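PDB 2C79: glycoside hydrolase, family 11\:clostridium cellulosome enzyme, dockerin type i\:polysaccharide from Clostridium thermocellum, which probably removes acetyl groups from acetylated xylan, as a metal-dependent acetyl xylan esterase of the polysaccharide deacetylase (NodB homology) family. Local coordinates for residues A8-D13 and V183-L188; D13-V18 and A49-M54; M37-R42 and G62-S67. One frame throughout, in Å; residues are numbered along the deposited sequence.

Interaction 1 (A8-D13 and V183-L188). With CO (cobalt (II) ion), chain B.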
loop_
_atom_site.group_PDB
_atom_site.type_symbol
_atom_site.label_atom_id
_atom_site.label_comp_id
_atom_site.label_asym_id
_atom_site.label_seq_id
_atom_site.Cartn_x
_atom_site.Cartn_y
_atom_site.Cartn_z
ATOM N N ALA A 8 -4.343 6.075 -6.706
ATOM C CA ALA A 8 -4.145 5.650 -5.300
ATOM C C ALA A 8 -2.645 5.423 -5.051
ATOM O O ALA A 8 -2.087 4.483 -5.586
ATOM C CB ALA A 8 -4.900 4.383 -4.982
ATOM N N LEU A 9 -2.040 6.265 -4.227
ATOM C CA LEU A 9 -0.657 6.125 -3.838
ATOM C C LEU A 9 -0.625 5.115 -2.673
ATOM O O LEU A 9 -1.272 5.353 -1.647
ATOM C CB LEU A 9 -0.200 7.500 -3.389
ATOM C CG LEU A 9 1.225 7.766 -3.002
ATOM C CD1 LEU A 9 2.184 7.365 -4.125
ATOM C CD2 LEU A 9 1.390 9.244 -2.663
ATOM N N THR A 10 0.109 4.000 -2.827
ATOM C CA THR A 10 0.172 2.948 -1.816
ATOM C C THR A 10 1.620 2.627 -1.451
ATOM O O THR A 10 2.517 2.780 -2.285
ATOM C CB THR A 10 -0.586 1.663 -2.269
ATOM O OG1 THR A 10 0.155 0.987 -3.272
ATOM C CG2 THR A 10 -2.017 2.002 -2.786
ATOM N N PHE A 11 1.832 2.202 -0.210
ATOM C CA PHE A 11 3.204 2.029 0.295
ATOM C C PHE A 11 3.311 0.689 1.015
ATOM O O PHE A 11 2.557 0.417 1.969
ATOM C CB PHE A 11 3.516 3.145 1.313
ATOM C CG PHE A 11 3.564 4.510 0.679
ATOM C CD1 PHE A 11 4.717 4.927 -0.032
ATOM C CD2 PHE A 11 2.449 5.348 0.705
ATOM C CE1 PHE A 11 4.741 6.177 -0.647
ATOM C CE2 PHE A 11 2.496 6.620 0.084
ATOM C CZ PHE A 11 3.637 7.021 -0.600
ATOM N N ASP A 12 4.252 -0.142 0.577
ATOM C CA ASP A 12 4.505 -1.425 1.226
ATOM C C ASP A 12 5.621 -1.323 2.264
ATOM O O ASP A 12 6.484 -0.450 2.178
ATOM C CB ASP A 12 4.855 -2.491 0.185
ATOM C CG ASP A 12 3.652 -2.926 -0.629
ATOM O OD1 ASP A 12 2.524 -2.507 -0.295
ATOM O OD2 ASP A 12 3.835 -3.689 -1.601
ATOM N N ASP A 13 5.593 -2.221 3.245
ATOM C CA ASP A 13 6.815 -2.787 3.808
ATOM C C ASP A 13 7.131 -2.180 5.173
ATOM O O ASP A 13 8.207 -2.399 5.729
ATOM C CB ASP A 13 7.992 -2.583 2.852
ATOM C CG ASP A 13 8.236 -3.789 1.965
ATOM O OD1 ASP A 13 7.272 -4.537 1.697
ATOM O OD2 ASP A 13 9.391 -3.989 1.536
ATOM N N VAL A 183 -6.367 9.423 -3.780
ATOM C CA VAL A 183 -7.414 8.846 -2.942
ATOM C C VAL A 183 -6.899 7.577 -2.276
ATOM O O VAL A 183 -5.892 6.974 -2.752
ATOM C CB VAL A 183 -8.695 8.516 -3.764
ATOM C CG1 VAL A 183 -9.348 9.808 -4.266
ATOM C CG2 VAL A 183 -8.372 7.590 -4.946
ATOM N N THR A 184 -7.564 7.161 -1.193
ATOM C CA THR A 184 -7.228 5.844 -0.595
ATOM C C THR A 184 -7.777 4.739 -1.494
ATOM O O THR A 184 -8.555 5.024 -2.430
ATOM C CB THR A 184 -7.873 5.696 0.830
ATOM O OG1 THR A 184 -9.291 5.688 0.711
ATOM C CG2 THR A 184 -7.402 6.833 1.751
ATOM N N LEU A 185 -7.416 3.474 -1.234
ATOM C CA LEU A 185 -8.013 2.377 -2.024
ATOM C C LEU A 185 -9.532 2.292 -1.872
ATOM O O LEU A 185 -10.252 2.144 -2.883
ATOM C CB LEU A 185 -7.382 1.045 -1.656
ATOM C CG LEU A 185 -5.915 0.860 -2.119
ATOM C CD1 LEU A 185 -5.350 -0.461 -1.577
ATOM C CD2 LEU A 185 -5.825 0.889 -3.626
ATOM N N THR A 186 -10.024 2.425 -0.641
ATOM C CA THR A 186 -11.470 2.380 -0.461
ATOM C C THR A 186 -12.143 3.506 -1.248
ATOM O O THR A 186 -13.178 3.302 -1.894
ATOM C CB THR A 186 -11.823 2.455 1.058
ATOM O OG1 THR A 186 -11.493 1.195 1.661
ATOM C CG2 THR A 186 -13.305 2.688 1.293
ATOM N N GLU A 187 -11.549 4.690 -1.183
ATOM C CA GLU A 187 -12.117 5.843 -1.911
ATOM C C GLU A 187 -12.080 5.617 -3.415
ATOM O O GLU A 187 -13.057 5.953 -4.128
ATOM C CB GLU A 187 -11.394 7.129 -1.568
ATOM C CG GLU A 187 -11.687 7.635 -0.159
ATOM C CD GLU A 187 -10.670 8.692 0.395
ATOM O OE1 GLU A 187 -9.664 9.025 -0.270
ATOM O OE2 GLU A 187 -10.905 9.190 1.554
ATOM N N LEU A 188 -10.975 5.038 -3.906
ATOM C CA LEU A 188 -10.857 4.770 -5.345
ATOM C C LEU A 188 -11.998 3.874 -5.818
ATOM O O LEU A 188 -12.655 4.166 -6.823
ATOM C CB LEU A 188 -9.495 4.144 -5.656
ATOM C CG LEU A 188 -9.227 3.777 -7.124
ATOM C CD1 LEU A 188 -9.306 5.017 -8.032
ATOM C CD2 LEU A 188 -7.888 2.982 -7.325
HETATM CO CO CO B . 6.757 -6.162 0.150
HETATM O O HOH W 1 -4.129 5.005 -1.710
HETATM O O HOH W 2 -3.426 8.328 -2.921
HETATM O O HOH W 3 6.488 -4.773 -1.377
HETATM O O HOH W 4 8.828 -6.188 -0.302
HETATM O O HOH W 5 7.240 -7.831 1.295
HETATM O O HOH W 6 6.429 -7.552 -1.586
#
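Ala8 meets the turn into helix 185-192 with both its backbone and its methyl group. Its CA-H points at the carbonyl of Val183, with Ala8 CA 3.4 Å from Val183 O, while Ala8 CB rests against two leucine methyls, 3.9 Å from Leu185 CD2 and 4.0 Å from Leu188 CD2. Thr10 adds its CG2, which lies across Leu185 at about a right angle, 4.1 Å from Leu185 CD2. That methyl sits beside the backbone N of Thr10, with OG1 on the other branch turned to Ile152 O and Arg102. Two waters bridge Leu9 and Val183 just past the end of strand 181-182: both donate to Val183 O, one also donating to Leu9 O and the other accepting from Leu9 N at 2.8 Å. Thr184 and Glu187 close a capping box at the start of the helix, which probably helps hold Leu185 and Leu188 in place. Glu187 N gives its hydrogen to Thr184 OG1 at 3.1 Å, and Thr184 N returns one to Glu187 OE1 at 3.0 Å, reaching that oxygen from above the carboxylate plane. At the far end of 8-13, Asp13 OD1 binds the cobalt ion at 2.3 Å. The contact thus packs the first turn of helix 185-192 against strand 6-12, which pairs in parallel with strands 35-38, 151-155 and 181-182, the last leading into Val183; Thr35 receives Leu185 N and Val207 covers Leu188.

Interaction 2 (D13-V18 and A49-M54); sequences DGPDNV and AIIRRM. With CO (cobalt (II) ion), chain B.
Pro15 sets its ring against helix 48-56, where Ile50, Ile51 and Met54 share its surface. The CG corner of the ring is met by the end of Ile51: Pro15 CG lies 3.8 Å from Ile51 CD1 and equally near Ile51 CG1, the two side chains crossing obliquely. Ile51 bends at both torsions (chi1 -77°, chi2 -77°), which swings CD1 back towards the proline although its CB does not face it. The neighbouring ring atom, Pro15 CB, takes the methyl branch of Ile50, 4.0 Å from Ile50 CG2, and more loosely the end of Met54, 4.4 Å from Met54 CE. The peptide bond before Pro15 is cis, which probably helps turn the ring to the helix.

Ile50 uses both branches. Its CG2 is wedged between Pro15 and the amide of Asn17, 3.4 Å from Asn17 OD1, whereas CG1 stands anti to the backbone N (chi1 -167°) and carries CD1 up to the backbone carbonyls, 3.7 Å from Asn17 O and 3.9 Å from Asp16 O. A water lies 2.7 Å from Asn17 OD1, to which it probably donates, and accepts from Ile50 N; Asn17 ND2 turns to Ser46 O. Asp16 points away from helix 48-56 and caps helix 17-30 through OD1, which accepts from Leu19 N and weakly from Val18 N.

The sequence Asp12-Pro15 matches the first metal-site motif of NodB-type deacetylases, and this apolar seam packs the motif's proline on helix 48-56. Thr20 and Leu24 of helix 17-30 continue it over Ile50, Val38 of strand 35-38 touches Pro15 and Ile51, and Phe36 of the same strand packs on Met54.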
loop_
_atom_site.group_PDB
_atom_site.type_symbol
_atom_site.label_atom_id
_atom_site.label_comp_id
_atom_site.label_asym_id
_atom_site.label_seq_id
_atom_site.Cartn_x
_atom_site.Cartn_y
_atom_site.Cartn_z
ATOM N N ASP A 13 5.593 -2.221 3.245
ATOM C CA ASP A 13 6.815 -2.787 3.808
ATOM C C ASP A 13 7.131 -2.180 5.173
ATOM O O ASP A 13 8.207 -2.399 5.729
ATOM C CB ASP A 13 7.992 -2.583 2.852
ATOM C CG ASP A 13 8.236 -3.789 1.965
ATOM O OD1 ASP A 13 7.272 -4.537 1.697
ATOM O OD2 ASP A 13 9.391 -3.989 1.536
ATOM N N GLY A 14 6.181 -1.417 5.702
ATOM C CA GLY A 14 6.304 -0.825 7.017
ATOM C C GLY A 14 5.328 -1.436 8.002
ATOM O O GLY A 14 4.722 -2.479 7.718
ATOM N N PRO A 15 5.152 -0.806 9.163
ATOM C CA PRO A 15 5.653 0.525 9.523
ATOM C C PRO A 15 7.067 0.513 10.046
ATOM O O PRO A 15 7.493 -0.441 10.732
ATOM C CB PRO A 15 4.706 0.944 10.656
ATOM C CG PRO A 15 4.356 -0.374 11.357
ATOM C CD PRO A 15 4.192 -1.339 10.153
ATOM N N ASP A 16 7.741 1.630 9.815
ATOM C CA ASP A 16 9.046 1.880 10.441
ATOM C C ASP A 16 8.980 3.288 10.994
ATOM O O ASP A 16 8.708 4.236 10.257
ATOM C CB ASP A 16 10.149 1.757 9.368
ATOM C CG ASP A 16 11.550 1.956 9.948
ATOM O OD1 ASP A 16 11.972 3.113 10.136
ATOM O OD2 ASP A 16 12.232 0.945 10.251
ATOM N N ASN A 17 9.234 3.434 12.305
ATOM C CA ASN A 17 9.057 4.762 12.909
ATOM C C ASN A 17 9.819 5.864 12.172
ATOM O O ASN A 17 9.307 6.970 12.022
ATOM C CB ASN A 17 9.506 4.758 14.360
ATOM C CG ASN A 17 8.472 4.094 15.287
ATOM O OD1 ASN A 17 7.254 4.230 15.059
ATOM N ND2 ASN A 17 8.931 3.368 16.300
ATOM N N VAL A 18 11.025 5.556 11.708
ATOM C CA VAL A 18 11.820 6.586 11.034
ATOM C C VAL A 18 11.384 6.703 9.556
ATOM O O VAL A 18 11.016 7.801 9.091
ATOM C CB VAL A 18 13.329 6.314 11.134
ATOM C CG1 VAL A 18 14.102 7.375 10.301
ATOM C CG2 VAL A 18 13.780 6.330 12.665
ATOM N N ALA A 49 1.860 4.222 17.685
ATOM C CA ALA A 49 1.488 5.617 17.435
ATOM C C ALA A 49 1.561 5.967 15.936
ATOM O O ALA A 49 0.739 6.780 15.443
ATOM C CB ALA A 49 2.305 6.594 18.262
ATOM N N ILE A 50 2.548 5.426 15.219
ATOM C CA ILE A 50 2.698 5.822 13.822
ATOM C C ILE A 50 1.608 5.115 12.980
ATOM O O ILE A 50 1.079 5.692 12.007
ATOM C CB ILE A 50 4.133 5.592 13.241
ATOM C CG1 ILE A 50 4.284 6.337 11.899
ATOM C CG2 ILE A 50 4.488 4.097 13.065
ATOM C CD1 ILE A 50 5.709 6.436 11.435
ATOM N N ILE A 51 1.210 3.897 13.384
ATOM C CA ILE A 51 0.056 3.212 12.747
ATOM C C ILE A 51 -1.194 4.067 13.005
ATOM O O ILE A 51 -2.019 4.291 12.064
ATOM C CB ILE A 51 -0.074 1.780 13.329
ATOM C CG1 ILE A 51 0.987 0.870 12.691
ATOM C CG2 ILE A 51 -1.516 1.243 13.242
ATOM C CD1 ILE A 51 0.632 0.417 11.267
ATOM N N ARG A 52 -1.363 4.559 14.239
ATOM C CA ARG A 52 -2.541 5.379 14.547
ATOM C C ARG A 52 -2.521 6.720 13.791
ATOM O O ARG A 52 -3.559 7.222 13.335
ATOM C CB ARG A 52 -2.665 5.568 16.059
ATOM C CG ARG A 52 -4.016 6.176 16.530
ATOM C CD ARG A 52 -5.256 5.398 16.085
ATOM N NE ARG A 52 -5.565 4.250 16.947
ATOM C CZ ARG A 52 -6.777 3.964 17.434
ATOM N NH1 ARG A 52 -7.824 4.746 17.180
ATOM N NH2 ARG A 52 -6.950 2.885 18.170
ATOM N N ARG A 53 -1.331 7.281 13.630
ATOM C CA ARG A 53 -1.152 8.498 12.862
ATOM C C ARG A 53 -1.682 8.329 11.444
ATOM O O ARG A 53 -2.261 9.271 10.870
ATOM C CB ARG A 53 0.356 8.860 12.828
ATOM C CG ARG A 53 0.619 10.101 11.968
ATOM C CD ARG A 53 2.084 10.536 11.976
ATOM N NE ARG A 53 2.358 11.598 11.000
ATOM C CZ ARG A 53 3.574 12.056 10.689
ATOM N NH1 ARG A 53 4.667 11.490 11.201
ATOM N NH2 ARG A 53 3.702 13.049 9.802
ATOM N N MET A 54 -1.499 7.138 10.850
ATOM C CA MET A 54 -2.056 6.921 9.501
ATOM C C MET A 54 -3.556 7.136 9.512
ATOM O O MET A 54 -4.087 7.917 8.720
ATOM C CB MET A 54 -1.750 5.485 9.022
ATOM C CG MET A 54 -0.264 5.216 8.886
ATOM S SD MET A 54 0.013 3.454 8.620
ATOM C CE MET A 54 1.832 3.496 8.468
HETATM CO CO CO B . 6.757 -6.162 0.150
HETATM O O HOH W 4 8.828 -6.188 -0.302
HETATM O O HOH W 7 5.132 4.790 16.684
HETATM O O HOH W 5 7.240 -7.831 1.295
HETATM O O HOH W 6 6.429 -7.552 -1.586
HETATM O O HOH W 3 6.488 -4.773 -1.377
#

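Interaction 3 (M37-R42 and G62-S67). With CO (cobalt (II) ion), chain B.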
loop_
_atom_site.group_PDB
_atom_site.type_symbol
_atom_site.label_atom_id
_atom_site.label_comp_id
_atom_site.label_asym_id
_atom_site.label_seq_id
_atom_site.Cartn_x
_atom_site.Cartn_y
_atom_site.Cartn_z
ATOM N N MET A 37 0.283 -0.652 3.164
ATOM C CA MET A 37 0.071 -2.135 3.210
ATOM C C MET A 37 1.138 -2.633 4.166
ATOM O O MET A 37 2.336 -2.620 3.854
ATOM C CB MET A 37 0.218 -2.778 1.821
ATOM C CG MET A 37 -0.641 -2.078 0.735
ATOM S SD MET A 37 -2.439 -2.038 1.079
ATOM C CE MET A 37 -2.870 -3.748 0.740
ATOM N N VAL A 38 0.725 -2.940 5.395
ATOM C CA VAL A 38 1.690 -3.137 6.513
ATOM C C VAL A 38 1.978 -4.611 6.778
ATOM O O VAL A 38 1.174 -5.502 6.456
ATOM C CB VAL A 38 1.208 -2.428 7.788
ATOM C CG1 VAL A 38 1.018 -0.895 7.592
ATOM C CG2 VAL A 38 -0.074 -3.058 8.308
ATOM N N VAL A 39 3.143 -4.835 7.371
ATOM C CA VAL A 39 3.651 -6.194 7.621
ATOM C C VAL A 39 3.469 -6.440 9.122
ATOM O O VAL A 39 3.933 -5.655 9.971
ATOM C CB VAL A 39 5.113 -6.294 7.163
ATOM C CG1 VAL A 39 5.710 -7.623 7.572
ATOM C CG2 VAL A 39 5.151 -6.119 5.660
ATOM N N GLY A 40 2.735 -7.514 9.460
ATOM C CA GLY A 40 2.327 -7.722 10.857
ATOM C C GLY A 40 3.468 -7.756 11.863
ATOM O O GLY A 40 3.369 -7.224 12.988
ATOM N N GLN A 41 4.588 -8.381 11.490
ATOM C CA GLN A 41 5.810 -8.447 12.341
ATOM C C GLN A 41 6.280 -7.090 12.822
ATOM O O GLN A 41 7.000 -6.957 13.833
ATOM C CB GLN A 41 6.966 -9.086 11.555
ATOM C CG GLN A 41 6.980 -10.610 11.720
ATOM C CD GLN A 41 8.017 -11.334 10.866
ATOM O OE1 GLN A 41 8.498 -10.804 9.875
ATOM N NE2 GLN A 41 8.386 -12.544 11.279
ATOM N N ARG A 42 5.970 -6.054 12.041
ATOM C CA ARG A 42 6.458 -4.682 12.342
ATOM C C ARG A 42 5.455 -3.879 13.173
ATOM O O ARG A 42 5.799 -2.765 13.597
ATOM C CB ARG A 42 6.769 -3.937 11.057
ATOM C CG ARG A 42 8.130 -4.350 10.429
ATOM C CD ARG A 42 8.534 -3.334 9.378
ATOM N NE ARG A 42 9.879 -3.496 8.775
ATOM C CZ ARG A 42 10.919 -2.678 8.996
ATOM N NH1 ARG A 42 10.846 -1.669 9.876
ATOM N NH2 ARG A 42 12.052 -2.873 8.328
ATOM N N GLY A 62 -3.864 -1.408 4.825
ATOM C CA GLY A 62 -4.163 -2.729 4.287
ATOM C C GLY A 62 -3.150 -3.751 4.780
ATOM O O GLY A 62 -2.243 -3.439 5.582
ATOM N N ASN A 63 -3.301 -4.995 4.317
ATOM C CA ASN A 63 -2.565 -6.138 4.882
ATOM C C ASN A 63 -1.486 -6.600 3.866
ATOM O O ASN A 63 -1.838 -6.866 2.696
ATOM C CB ASN A 63 -3.602 -7.255 5.099
ATOM C CG ASN A 63 -3.088 -8.448 5.895
ATOM O OD1 ASN A 63 -2.008 -8.976 5.624
ATOM N ND2 ASN A 63 -3.889 -8.918 6.872
ATOM N N HIS A 64 -0.212 -6.628 4.296
ATOM C CA HIS A 64 0.877 -7.131 3.434
ATOM C C HIS A 64 1.486 -8.394 4.058
ATOM O O HIS A 64 2.662 -8.709 3.832
ATOM C CB HIS A 64 1.934 -6.026 3.201
ATOM C CG HIS A 64 2.925 -6.290 2.100
ATOM N ND1 HIS A 64 2.598 -6.886 0.884
ATOM C CD2 HIS A 64 4.227 -5.902 1.985
ATOM C CE1 HIS A 64 3.680 -6.897 0.099
ATOM N NE2 HIS A 64 4.681 -6.303 0.741
ATOM N N SER A 65 0.690 -9.109 4.851
ATOM C CA SER A 65 1.112 -10.387 5.426
ATOM C C SER A 65 1.864 -10.196 6.743
ATOM O O SER A 65 2.280 -9.084 7.067
ATOM C CB SER A 65 1.978 -11.163 4.432
ATOM O OG SER A 65 3.343 -11.127 4.808
ATOM N N TRP A 66 2.040 -11.277 7.501
ATOM C CA TRP A 66 2.800 -11.200 8.746
ATOM C C TRP A 66 4.280 -10.911 8.527
ATOM O O TRP A 66 4.946 -10.324 9.393
ATOM C CB TRP A 66 2.656 -12.522 9.507
ATOM C CG TRP A 66 3.297 -12.485 10.872
ATOM C CD1 TRP A 66 4.459 -13.083 11.255
ATOM C CD2 TRP A 66 2.837 -11.731 12.011
ATOM N NE1 TRP A 66 4.714 -12.820 12.572
ATOM C CE2 TRP A 66 3.758 -11.964 13.063
ATOM C CE3 TRP A 66 1.705 -10.927 12.257
ATOM C CZ2 TRP A 66 3.602 -11.378 14.336
ATOM C CZ3 TRP A 66 1.576 -10.315 13.514
ATOM C CH2 TRP A 66 2.528 -10.550 14.533
ATOM N N SER A 67 4.807 -11.318 7.364
ATOM C CA SER A 67 6.250 -11.251 7.147
ATOM C C SER A 67 6.575 -10.914 5.689
ATOM O O SER A 67 5.752 -10.235 5.015
ATOM C CB SER A 67 6.962 -12.547 7.606
ATOM O OG SER A 67 8.398 -12.327 7.680
HETATM CO CO CO B . 6.757 -6.162 0.150
HETATM O O HOH W 8 7.506 -13.363 13.948
HETATM O O HOH W 4 8.828 -6.188 -0.302
HETATM O O HOH W 5 7.240 -7.831 1.295
HETATM O O HOH W 6 6.429 -7.552 -1.586
HETATM O O HOH W 3 6.488 -4.773 -1.377
#
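Val38 is gripped through both backbone polar atoms by the parallel strand beside it: Val38 N donates to Gly62 O at 3.0 Å, and Val38 O accepts from His64 N at 2.8 Å. The pairing carries on beyond the strands, with Gly40 N donating to Ser65 O and Gln41 N to Trp66 O, both at 2.9 Å. Within 62-67, Asn63 OD1 accepts from Ser65 N, in the carbonyl plane, as an Asx turn, and Ser65 OG accepts from Ser67 N as an ST turn; Asn63 ND2 is taken by Asn87 and Ile83 O.

In one of its two modelled conformers Gln41 lays CG over the face of the five-membered ring of Trp66, 3.6 Å from its centroid, in a CH-pi contact. In that conformer OE1 accepts from Ser67 OG at 2.7 Å, the hydroxyl lying above the amide plane, and NE2 shares a water at the indole edge with Trp66 NE1. Gly40 covers the benzene part of the same face.

His64 is satisfied at both nitrogens: NE2 binds the cobalt ion at 2.2 Å, and ND1 is bonded to Arg102 O, probably fixing the ring's rotation. Its CG stands anti to the backbone N (chi1 -166°), directing the imidazole to the metal, with Val39 CG2 3.8 Å from His64 CD2. His64 probably corresponds to a metal-binding histidine of the second NodB-type motif. These segments close the beta-alpha-beta unit of strand 35-38, helix 48-56 and strand 60-63, with strand 6-12 beside Met37 and helix 76-94 packed on Val38, Asn63 and Trp66.

In the fold
The three contacts are tied to one cobalt site through Asp13, common to interactions 1 and 2, and His64 of interaction 3. With four waters these two ligands make the ion six-coordinate, consistent with the metal centre of this esterase family; Asp13 OD1 and His64 NE2 are 3.3 Å apart. Asp12 lies beside them, its OD2 accepting from a metal-bound water and its OD1 pairing with Arg102. Interactions 1 and 3 meet on adjacent strands, where Phe11 O and Met37 N, 2.8 Å apart, probably form a hydrogen bond. Interaction 2 is fastened to interaction 3 by a probable bond between Gly14 O and Val39 N at 2.9 Å and by the salt bridge from Asp16 OD2 to Arg42 NH1 at 3.0 Å.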